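Local coordinates for transcriptional regulator (NtrC family) (Aquifex aeolicus, PDB 3DZD), which probably activates sigma54-dependent transcription as a response regulator with an AAA+ ATPase domain, seen here in its inactive state with ADP bound, at residues S17-L20 / E21-G24; T29-T32 / L33-E37; V105-F108 / L109-K113. One frame throughout, in Å; residues are numbered along the deposited sequence.

Contact 1: residues S17-L20 / E21-G24; sequences SAIL and EEEG
Glu21 and Glu22 set their CB atoms against the carbonyls of Ser17 and Ala18 in the last turn of helix 10-22, then part: one chain runs out, the other bends back. Glu21 swings CG anti to its backbone N (chi1 -171°) and then runs straight out. It touches the preceding turn mainly through its CB, which lies 3.2 Å from Ser17 O, and that same oxygen takes the backbone bond from Glu21 N at 2.9 Å. Glu22 starts in the same way, with its CB 3.0 Å from Ala18 O, but the chain then turns sharply at chi2 (-95°). The bend carries OE1 back along the helix to 3.3 Å from Ile19 O. Both atoms are acceptors, so this approach is no bond and is probably unfavourable electrostatically. Glu23 takes the other first torsion, with CG beside its own backbone N. Its CG therefore sits 3.5 Å from Ile19 O, and its carboxylate comes beside that of Glu22.

Leu20 is the one buried side chain of the group. It points into the domain, only its CB staying close to the next peptide. Its carbonyl O accepts from Glu23 N and, in the Schellman motif that ends the helix, from Tyr25 N. The motif is completed by Gly24 N, bonded to Glu21 O, with Gly24 at a positive phi of 100°.

Ser17 OG is bonded to Thr13 O, one turn earlier in the helix. Leu20 packs on Val3 and Val5 of strand 2-6, on Pro27 of strand 26-30 and on Phe108. Ile19 and Glu23 lean on helix 105-119, while Glu21 and Glu22 are exposed at the surface of the beta-alpha-beta unit of strand 2-6, helix 10-22 and strand 26-30.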
ATOM      1  N   SER A  17      -1.455 -34.583   5.529  1.00 49.40           N
ATOM      2  CA  SER A  17      -0.008 -34.425   5.441  1.00 49.41           C
ATOM      3  C   SER A  17       0.507 -34.876   4.081  1.00 49.10           C
ATOM      4  O   SER A  17       1.373 -34.225   3.495  1.00 54.29           O
ATOM      5  CB  SER A  17       0.700 -35.199   6.546  1.00 50.06           C
ATOM      6  OG  SER A  17       0.353 -34.680   7.810  1.00 54.80           O
ATOM      7  N   ALA A  18      -0.026 -35.992   3.589  1.00 57.24           N
ATOM      8  CA  ALA A  18       0.355 -36.513   2.283  1.00 58.71           C
ATOM      9  C   ALA A  18      -0.015 -35.500   1.213  1.00 54.53           C
ATOM     10  O   ALA A  18       0.729 -35.283   0.256  1.00 58.51           O
ATOM     11  CB  ALA A  18      -0.330 -37.847   2.014  1.00 55.18           C
ATOM     12  N   ILE A  19      -1.167 -34.866   1.396  1.00 49.32           N
ATOM     13  CA  ILE A  19      -1.681 -33.905   0.432  1.00 49.96           C
ATOM     14  C   ILE A  19      -0.880 -32.618   0.457  1.00 51.50           C
ATOM     15  O   ILE A  19      -0.430 -32.143  -0.586  1.00 57.60           O
ATOM     16  CB  ILE A  19      -3.171 -33.615   0.684  1.00 50.60           C
ATOM     17  CG1 ILE A  19      -4.000 -34.870   0.385  1.00 48.34           C
ATOM     18  CG2 ILE A  19      -3.637 -32.446  -0.160  1.00 46.81           C
ATOM     19  CD1 ILE A  19      -5.310 -34.935   1.135  1.00 48.50           C
ATOM     20  N   LEU A  20      -0.694 -32.064   1.653  1.00 46.95           N
ATOM     21  CA  LEU A  20       0.037 -30.813   1.813  1.00 46.34           C
ATOM     22  C   LEU A  20       1.447 -30.955   1.275  1.00 49.79           C
ATOM     23  O   LEU A  20       1.907 -30.128   0.492  1.00 48.85           O
ATOM     24  CB  LEU A  20       0.082 -30.399   3.286  1.00 46.51           C
ATOM     25  CG  LEU A  20      -1.266 -29.979   3.880  1.00 46.44           C
ATOM     26  CD1 LEU A  20      -1.178 -29.820   5.389  1.00 46.67           C
ATOM     27  CD2 LEU A  20      -1.754 -28.690   3.236  1.00 45.62           C
ATOM     28  N   GLU A  21       2.134 -32.006   1.708  1.00 76.86           N
ATOM     29  CA  GLU A  21       3.501 -32.258   1.275  1.00 76.89           C
ATOM     30  C   GLU A  21       3.565 -32.410  -0.241  1.00 79.92           C
ATOM     31  O   GLU A  21       4.493 -31.920  -0.883  1.00 74.43           O
ATOM     32  CB  GLU A  21       4.046 -33.511   1.956  1.00 83.01           C
ATOM     33  CG  GLU A  21       5.533 -33.741   1.752  1.00 87.55           C
ATOM     34  CD  GLU A  21       6.026 -34.983   2.472  1.00100.58           C
ATOM     35  OE1 GLU A  21       5.269 -35.517   3.318  1.00 94.60           O
ATOM     36  OE2 GLU A  21       7.166 -35.426   2.193  1.00 94.82           O
ATOM     37  N   GLU A  22       2.561 -33.084  -0.801  1.00 87.14           N
ATOM     38  CA  GLU A  22       2.459 -33.305  -2.242  1.00 86.68           C
ATOM     39  C   GLU A  22       2.286 -32.003  -3.022  1.00 86.36           C
ATOM     40  O   GLU A  22       2.551 -31.951  -4.222  1.00 92.19           O
ATOM     41  CB  GLU A  22       1.298 -34.265  -2.543  1.00 90.01           C
ATOM     42  CG  GLU A  22       0.975 -34.454  -4.024  1.00 91.51           C
ATOM     43  CD  GLU A  22      -0.148 -33.547  -4.520  1.00 96.78           C
ATOM     44  OE1 GLU A  22      -0.997 -33.134  -3.701  1.00 91.20           O
ATOM     45  OE2 GLU A  22      -0.188 -33.259  -5.738  1.00 95.56           O
ATOM     46  N   GLU A  23       1.853 -30.949  -2.339  1.00 65.66           N
ATOM     47  CA  GLU A  23       1.562 -29.683  -3.006  1.00 65.75           C
ATOM     48  C   GLU A  23       2.570 -28.591  -2.693  1.00 69.34           C
ATOM     49  O   GLU A  23       2.370 -27.431  -3.047  1.00 70.59           O
ATOM     50  CB  GLU A  23       0.153 -29.209  -2.662  1.00 68.78           C
ATOM     51  CG  GLU A  23      -0.934 -30.029  -3.334  1.00 73.96           C
ATOM     52  CD  GLU A  23      -0.983 -29.806  -4.833  1.00 79.76           C
ATOM     53  OE1 GLU A  23      -0.638 -28.687  -5.273  1.00 84.64           O
ATOM     54  OE2 GLU A  23      -1.375 -30.740  -5.567  1.00 75.02           O
ATOM     55  N   GLY A  24       3.655 -28.963  -2.024  1.00 69.04           N
ATOM     56  CA  GLY A  24       4.718 -28.020  -1.736  1.00 58.09           C
ATOM     57  C   GLY A  24       4.684 -27.459  -0.332  1.00 64.52           C
ATOM     58  O   GLY A  24       5.586 -26.719   0.055  1.00 63.97           O
TER

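Contact 2: residues T29-T32 / L33-E37; sequences TAKT and LREAE
Glu35 reaches back from the first turn of helix 33-42 to the end of strand 26-30, touching four residues on the way. Its CB sits 3.3 Å from Thr32 OG1, and the two side chains cross there at about a right angle. With CG anti to the backbone N (chi1 -167°) and the chain extended beyond it, the carboxylate is carried alongside the strand end, where CD lies 3.8 Å from Ala30 CA. At the tip the two oxygens do different work. OE1 accepts the backbone N of Lys31 at 3.0 Å in a nearly straight bond, although the N-H arrives from above the carboxylate plane. A water also donates to OE1, at 2.6 Å, and lies within bonding distance of Thr32 OG1, so it links the two side chains. OE2 comes near Thr29 O, another acceptor; Lys39 NZ, with a salt bridge to OE2 and a hydrogen bond to Thr29 O, probably offsets this.

Thr32 holds the start of the helix. Its OG1 stands between its own backbone N and carbonyl carbon, which turns it to face the N-H of Glu35, and it accepts that N-H at 3.0 Å and 166°. Thr32 O takes the next amide, Ala36 N, in the first regular helical bond. Beneath this polar rim, Ala30 CB rests on Ala36 CB at 3.7 Å, and Ala36 also meets Val6 and Phe62.

Leu33 N and Arg34 N are taken by the two carboxylate oxygens of Asp56, so a second acid serves the same helix end. Together these contacts make a threonine N-cap, reinforced by a glutamate bond to the strand end, at a tight strand-to-helix turn of the CheY-like receiver fold.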
ATOM      1  N   THR A  29       1.878 -32.157  12.417  1.00 50.57           N
ATOM      2  CA  THR A  29       0.616 -32.622  12.982  1.00 51.01           C
ATOM      3  C   THR A  29       0.661 -32.707  14.499  1.00 53.77           C
ATOM      4  O   THR A  29       1.682 -33.063  15.079  1.00 57.43           O
ATOM      5  CB  THR A  29       0.221 -33.998  12.420  1.00 51.57           C
ATOM      6  OG1 THR A  29       1.204 -34.969  12.792  1.00 58.41           O
ATOM      7  CG2 THR A  29       0.128 -33.953  10.908  1.00 50.98           C
ATOM      8  N   ALA A  30      -0.457 -32.367  15.131  1.00 51.84           N
ATOM      9  CA  ALA A  30      -0.626 -32.536  16.569  1.00 58.85           C
ATOM     10  C   ALA A  30      -1.873 -33.373  16.820  1.00 61.12           C
ATOM     11  O   ALA A  30      -2.928 -33.115  16.243  1.00 59.69           O
ATOM     12  CB  ALA A  30      -0.743 -31.195  17.254  1.00 52.23           C
ATOM     13  N   LYS A  31      -1.754 -34.375  17.681  1.00 80.82           N
ATOM     14  CA  LYS A  31      -2.839 -35.325  17.886  1.00 81.24           C
ATOM     15  C   LYS A  31      -3.672 -35.002  19.126  1.00 89.17           C
ATOM     16  O   LYS A  31      -4.701 -35.629  19.373  1.00 89.56           O
ATOM     17  CB  LYS A  31      -2.279 -36.746  17.957  1.00 83.97           C
ATOM     18  CG  LYS A  31      -1.500 -37.149  16.712  1.00 89.36           C
ATOM     19  CD  LYS A  31      -0.694 -38.421  16.938  1.00 94.65           C
ATOM     20  CE  LYS A  31       0.171 -38.768  15.727  1.00100.96           C
ATOM     21  NZ  LYS A  31       0.983 -40.003  15.955  1.00 94.93           N
ATOM     22  N   THR A  32      -3.224 -34.017  19.895  1.00 58.38           N
ATOM     23  CA  THR A  32      -3.948 -33.571  21.075  1.00 57.79           C
ATOM     24  C   THR A  32      -3.820 -32.062  21.191  1.00 60.69           C
ATOM     25  O   THR A  32      -2.914 -31.465  20.606  1.00 58.24           O
ATOM     26  CB  THR A  32      -3.379 -34.204  22.353  1.00 70.69           C
ATOM     27  OG1 THR A  32      -1.974 -33.933  22.428  1.00 61.52           O
ATOM     28  CG2 THR A  32      -3.593 -35.711  22.350  1.00 78.92           C
ATOM     29  N   LEU A  33      -4.724 -31.438  21.937  1.00 74.10           N
ATOM     30  CA  LEU A  33      -4.595 -30.016  22.211  1.00 72.63           C
ATOM     31  C   LEU A  33      -3.301 -29.733  22.963  1.00 75.17           C
ATOM     32  O   LEU A  33      -2.696 -28.671  22.803  1.00 70.81           O
ATOM     33  CB  LEU A  33      -5.800 -29.496  22.992  1.00 77.37           C
ATOM     34  CG  LEU A  33      -6.845 -28.783  22.135  1.00 73.29           C
ATOM     35  CD1 LEU A  33      -6.936 -29.426  20.766  1.00 75.31           C
ATOM     36  CD2 LEU A  33      -8.199 -28.760  22.822  1.00 76.03           C
ATOM     37  N   ARG A  34      -2.871 -30.695  23.772  1.00 74.75           N
ATOM     38  CA  ARG A  34      -1.630 -30.557  24.519  1.00 71.08           C
ATOM     39  C   ARG A  34      -0.445 -30.452  23.570  1.00 68.32           C
ATOM     40  O   ARG A  34       0.315 -29.488  23.619  1.00 69.52           O
ATOM     41  CB  ARG A  34      -1.435 -31.739  25.464  1.00 79.17           C
ATOM     42  CG  ARG A  34      -0.188 -31.644  26.320  1.00 84.97           C
ATOM     43  CD  ARG A  34      -0.162 -32.760  27.344  1.00104.34           C
ATOM     44  NE  ARG A  34       1.065 -32.772  28.134  1.00102.38           N
ATOM     45  CZ  ARG A  34       1.179 -32.245  29.350  1.00 97.85           C
ATOM     46  NH1 ARG A  34       0.138 -31.651  29.920  1.00 94.68           N
ATOM     47  NH2 ARG A  34       2.336 -32.312  29.996  1.00 93.96           N
ATOM     48  N   GLU A  35      -0.296 -31.453  22.710  1.00 81.23           N
ATOM     49  CA  GLU A  35       0.787 -31.483  21.732  1.00 79.69           C
ATOM     50  C   GLU A  35       0.750 -30.245  20.836  1.00 71.92           C
ATOM     51  O   GLU A  35       1.788 -29.719  20.435  1.00 70.70           O
ATOM     52  CB  GLU A  35       0.684 -32.752  20.886  1.00 78.53           C
ATOM     53  CG  GLU A  35       1.907 -33.058  20.044  1.00 81.23           C
ATOM     54  CD  GLU A  35       1.673 -34.213  19.080  1.00 94.62           C
ATOM     55  OE1 GLU A  35       0.738 -35.011  19.318  1.00 98.08           O
ATOM     56  OE2 GLU A  35       2.422 -34.325  18.083  1.00 87.29           O
ATOM     57  N   ALA A  36      -0.449 -29.773  20.526  1.00 59.93           N
ATOM     58  CA  ALA A  36      -0.580 -28.616  19.661  1.00 59.68           C
ATOM     59  C   ALA A  36       0.024 -27.390  20.331  1.00 57.21           C
ATOM     60  O   ALA A  36       0.875 -26.718  19.748  1.00 58.27           O
ATOM     61  CB  ALA A  36      -2.036 -28.375  19.303  1.00 51.70           C
ATOM     62  N   GLU A  37      -0.418 -27.104  21.554  1.00 87.34           N
ATOM     63  CA  GLU A  37       0.071 -25.950  22.308  1.00 83.66           C
ATOM     64  C   GLU A  37       1.589 -25.912  22.312  1.00 82.87           C
ATOM     65  O   GLU A  37       2.203 -24.857  22.157  1.00 79.63           O
ATOM     66  CB  GLU A  37      -0.449 -25.992  23.742  1.00 82.69           C
ATOM     67  CG  GLU A  37      -1.953 -25.866  23.843  1.00 88.43           C
ATOM     68  CD  GLU A  37      -2.460 -26.019  25.260  1.00 94.90           C
ATOM     69  OE1 GLU A  37      -1.761 -26.652  26.081  1.00100.76           O
ATOM     70  OE2 GLU A  37      -3.566 -25.513  25.551  1.00 98.84           O
TER
HETATM   71  O   HOH W   1       0.298 -36.008  21.718  1.00 91.89           O

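Contact 3: residues V105-F108 / L109-K113; sequences VERF and LLTIK
The carbonyls of Val105, Glu106, Arg107 and Phe108 accept the amides of Leu109, Leu110, Thr111 and Ile112 in unbroken i+4 to i helical bonds, that from Leu109 N to Val105 O being almost straight. Arg107 O has a second donor, Thr111 OG1 at 3.0 Å from Arg107 O. This hydroxyl and the backbone amide of the same threonine come from opposite faces of the carbonyl plane. With its own proton committed to that carbonyl, OG1 can accept from Arg107 NH2 in a short but bent bond of 2.8 Å, OG1 lying somewhat out of the guanidinium plane. The arginine chain gets there by bending twice, at chi2 (65°) and chi3 (-92°), which lays its head along the helix toward the next turn. Arg107 NH2 also lies 3.4 Å from Leu110 CG. NH1 forms a salt bridge with Glu97 of the second subunit. With an alanine here, Glu97 of that subunit would probably be left without its charged mate, and Thr111 OG1 would lose the donor that reaches it from the preceding turn.

On the inner side of the helix, Phe108 presents one ring face to Ile112. CG1 of Ile112 makes a CH-pi contact 3.8 Å from the ring centroid, 19° off the normal and shifted toward the rim near CZ. Leu109 meets the same ring with CD2, 4.0 Å from Phe108 CD2. Its other methyl, CD1, lies the same distance from Val105 CG1, the two side chains running side by side.

Phe108 is wedged among Leu16, Ile19 and Leu20 of helix 10-22 and Leu99 of strand 97-100, while Thr111 and Ile112 rest on Ile76 of strand 74-79. The other flank faces the second subunit: Arg107 and Leu110 pack on its Phe98, and Glu106 on its Val88, placing this helix in the dimer interface.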
ATOM      1  N   VAL A 105     -10.149 -33.670  -1.926  1.00 47.69           N
ATOM      2  CA  VAL A 105      -8.778 -33.186  -1.966  1.00 47.36           C
ATOM      3  C   VAL A 105      -8.789 -31.779  -2.549  1.00 47.77           C
ATOM      4  O   VAL A 105      -8.186 -30.844  -2.009  1.00 47.84           O
ATOM      5  CB  VAL A 105      -7.920 -34.098  -2.882  1.00 47.56           C
ATOM      6  CG1 VAL A 105      -6.491 -33.570  -3.006  1.00 47.10           C
ATOM      7  CG2 VAL A 105      -7.931 -35.536  -2.381  1.00 48.37           C
ATOM      8  N   GLU A 106      -9.493 -31.649  -3.665  1.00 62.99           N
ATOM      9  CA  GLU A 106      -9.652 -30.385  -4.361  1.00 59.10           C
ATOM     10  C   GLU A 106     -10.181 -29.285  -3.430  1.00 57.06           C
ATOM     11  O   GLU A 106      -9.654 -28.181  -3.408  1.00 57.30           O
ATOM     12  CB  GLU A 106     -10.590 -30.579  -5.558  1.00 59.02           C
ATOM     13  CG  GLU A 106     -10.075 -31.554  -6.628  1.00 74.25           C
ATOM     14  CD  GLU A 106     -10.124 -33.032  -6.210  1.00 77.07           C
ATOM     15  OE1 GLU A 106     -11.100 -33.449  -5.543  1.00 73.52           O
ATOM     16  OE2 GLU A 106      -9.186 -33.782  -6.568  1.00 77.27           O
ATOM     17  N   ARG A 107     -11.221 -29.599  -2.662  1.00 45.83           N
ATOM     18  CA  ARG A 107     -11.847 -28.632  -1.768  1.00 45.38           C
ATOM     19  C   ARG A 107     -10.881 -28.245  -0.667  1.00 45.25           C
ATOM     20  O   ARG A 107     -10.765 -27.074  -0.314  1.00 44.82           O
ATOM     21  CB  ARG A 107     -13.122 -29.225  -1.162  1.00 46.03           C
ATOM     22  CG  ARG A 107     -13.756 -28.387  -0.067  1.00 45.85           C
ATOM     23  CD  ARG A 107     -14.253 -27.047  -0.595  1.00 45.53           C
ATOM     24  NE  ARG A 107     -13.249 -25.991  -0.481  1.00 46.28           N
ATOM     25  CZ  ARG A 107     -13.370 -24.767  -0.997  1.00 48.19           C
ATOM     26  NH1 ARG A 107     -14.452 -24.427  -1.694  1.00 44.88           N
ATOM     27  NH2 ARG A 107     -12.394 -23.884  -0.826  1.00 51.96           N
ATOM     28  N   PHE A 108     -10.187 -29.239  -0.123  1.00 45.78           N
ATOM     29  CA  PHE A 108      -9.156 -28.985   0.876  1.00 45.86           C
ATOM     30  C   PHE A 108      -8.077 -28.028   0.365  1.00 45.17           C
ATOM     31  O   PHE A 108      -7.824 -26.987   0.965  1.00 44.72           O
ATOM     32  CB  PHE A 108      -8.505 -30.295   1.325  1.00 46.36           C
ATOM     33  CG  PHE A 108      -7.336 -30.097   2.244  1.00 46.37           C
ATOM     34  CD1 PHE A 108      -7.518 -29.562   3.510  1.00 46.49           C
ATOM     35  CD2 PHE A 108      -6.049 -30.437   1.836  1.00 46.34           C
ATOM     36  CE1 PHE A 108      -6.440 -29.371   4.363  1.00 46.44           C
ATOM     37  CE2 PHE A 108      -4.961 -30.252   2.682  1.00 46.52           C
ATOM     38  CZ  PHE A 108      -5.157 -29.715   3.947  1.00 46.56           C
ATOM     39  N   LEU A 109      -7.447 -28.391  -0.747  1.00 45.02           N
ATOM     40  CA  LEU A 109      -6.350 -27.603  -1.308  1.00 44.42           C
ATOM     41  C   LEU A 109      -6.760 -26.182  -1.657  1.00 43.72           C
ATOM     42  O   LEU A 109      -5.986 -25.248  -1.463  1.00 43.30           O
ATOM     43  CB  LEU A 109      -5.770 -28.298  -2.538  1.00 45.08           C
ATOM     44  CG  LEU A 109      -4.936 -29.530  -2.195  1.00 48.18           C
ATOM     45  CD1 LEU A 109      -4.389 -30.180  -3.460  1.00 50.80           C
ATOM     46  CD2 LEU A 109      -3.816 -29.135  -1.258  1.00 44.94           C
ATOM     47  N   LEU A 110      -7.980 -26.019  -2.168  1.00 45.25           N
ATOM     48  CA  LEU A 110      -8.482 -24.691  -2.501  1.00 43.16           C
ATOM     49  C   LEU A 110      -8.623 -23.825  -1.252  1.00 46.27           C
ATOM     50  O   LEU A 110      -8.280 -22.633  -1.259  1.00 43.64           O
ATOM     51  CB  LEU A 110      -9.817 -24.774  -3.243  1.00 43.25           C
ATOM     52  CG  LEU A 110     -10.398 -23.391  -3.559  1.00 52.00           C
ATOM     53  CD1 LEU A 110      -9.420 -22.588  -4.410  1.00 47.31           C
ATOM     54  CD2 LEU A 110     -11.765 -23.484  -4.228  1.00 44.72           C
ATOM     55  N   THR A 111      -9.134 -24.422  -0.180  1.00 43.52           N
ATOM     56  CA  THR A 111      -9.273 -23.707   1.086  1.00 43.58           C
ATOM     57  C   THR A 111      -7.912 -23.314   1.677  1.00 43.46           C
ATOM     58  O   THR A 111      -7.759 -22.220   2.205  1.00 43.06           O
ATOM     59  CB  THR A 111     -10.061 -24.537   2.108  1.00 44.16           C
ATOM     60  OG1 THR A 111     -11.348 -24.836   1.568  1.00 44.30           O
ATOM     61  CG2 THR A 111     -10.236 -23.781   3.400  1.00 43.96           C
ATOM     62  N   ILE A 112      -6.939 -24.218   1.591  1.00 43.45           N
ATOM     63  CA  ILE A 112      -5.584 -23.932   2.034  1.00 43.49           C
ATOM     64  C   ILE A 112      -5.008 -22.746   1.269  1.00 42.83           C
ATOM     65  O   ILE A 112      -4.439 -21.826   1.853  1.00 42.31           O
ATOM     66  CB  ILE A 112      -4.659 -25.145   1.834  1.00 43.99           C
ATOM     67  CG1 ILE A 112      -5.075 -26.284   2.758  1.00 44.41           C
ATOM     68  CG2 ILE A 112      -3.195 -24.747   2.080  1.00 43.50           C
ATOM     69  CD1 ILE A 112      -4.676 -26.075   4.202  1.00 44.75           C
ATOM     70  N   LYS A 113      -5.163 -22.778  -0.045  1.00 47.26           N
ATOM     71  CA  LYS A 113      -4.666 -21.708  -0.889  1.00 45.88           C
ATOM     72  C   LYS A 113      -5.183 -20.367  -0.410  1.00 45.36           C
ATOM     73  O   LYS A 113      -4.410 -19.411  -0.255  1.00 46.20           O
ATOM     74  CB  LYS A 113      -5.088 -21.929  -2.335  1.00 49.40           C
ATOM     75  CG  LYS A 113      -4.477 -20.928  -3.286  1.00 46.23           C
ATOM     76  CD  LYS A 113      -5.173 -20.932  -4.632  1.00 52.09           C
ATOM     77  CE  LYS A 113      -4.708 -19.751  -5.469  1.00 65.98           C
ATOM     78  NZ  LYS A 113      -5.772 -19.196  -6.351  1.00 66.97           N
TER

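In the fold
Along the chain the three contacts come in series, none nested in or crossing another, and all lie in the receiver domain. Contact 1 ends helix 10-22 and turns the chain into strand 26-30; contact 2 closes the short turn from that strand into helix 33-42; contact 3 is a continuous stretch of helix 105-119, reached after the remaining strands of the receiver sheet. Contacts 1 and 3 touch directly, Leu20 CD2 lying 3.6 Å from Phe108 CE2, so helices 10-22 and 105-119 are packed together. Contact 1 also meets contact 2 through Ser17 and Thr29. Contacts 2 and 3 stay apart, their nearest atoms about 10 Å from each other.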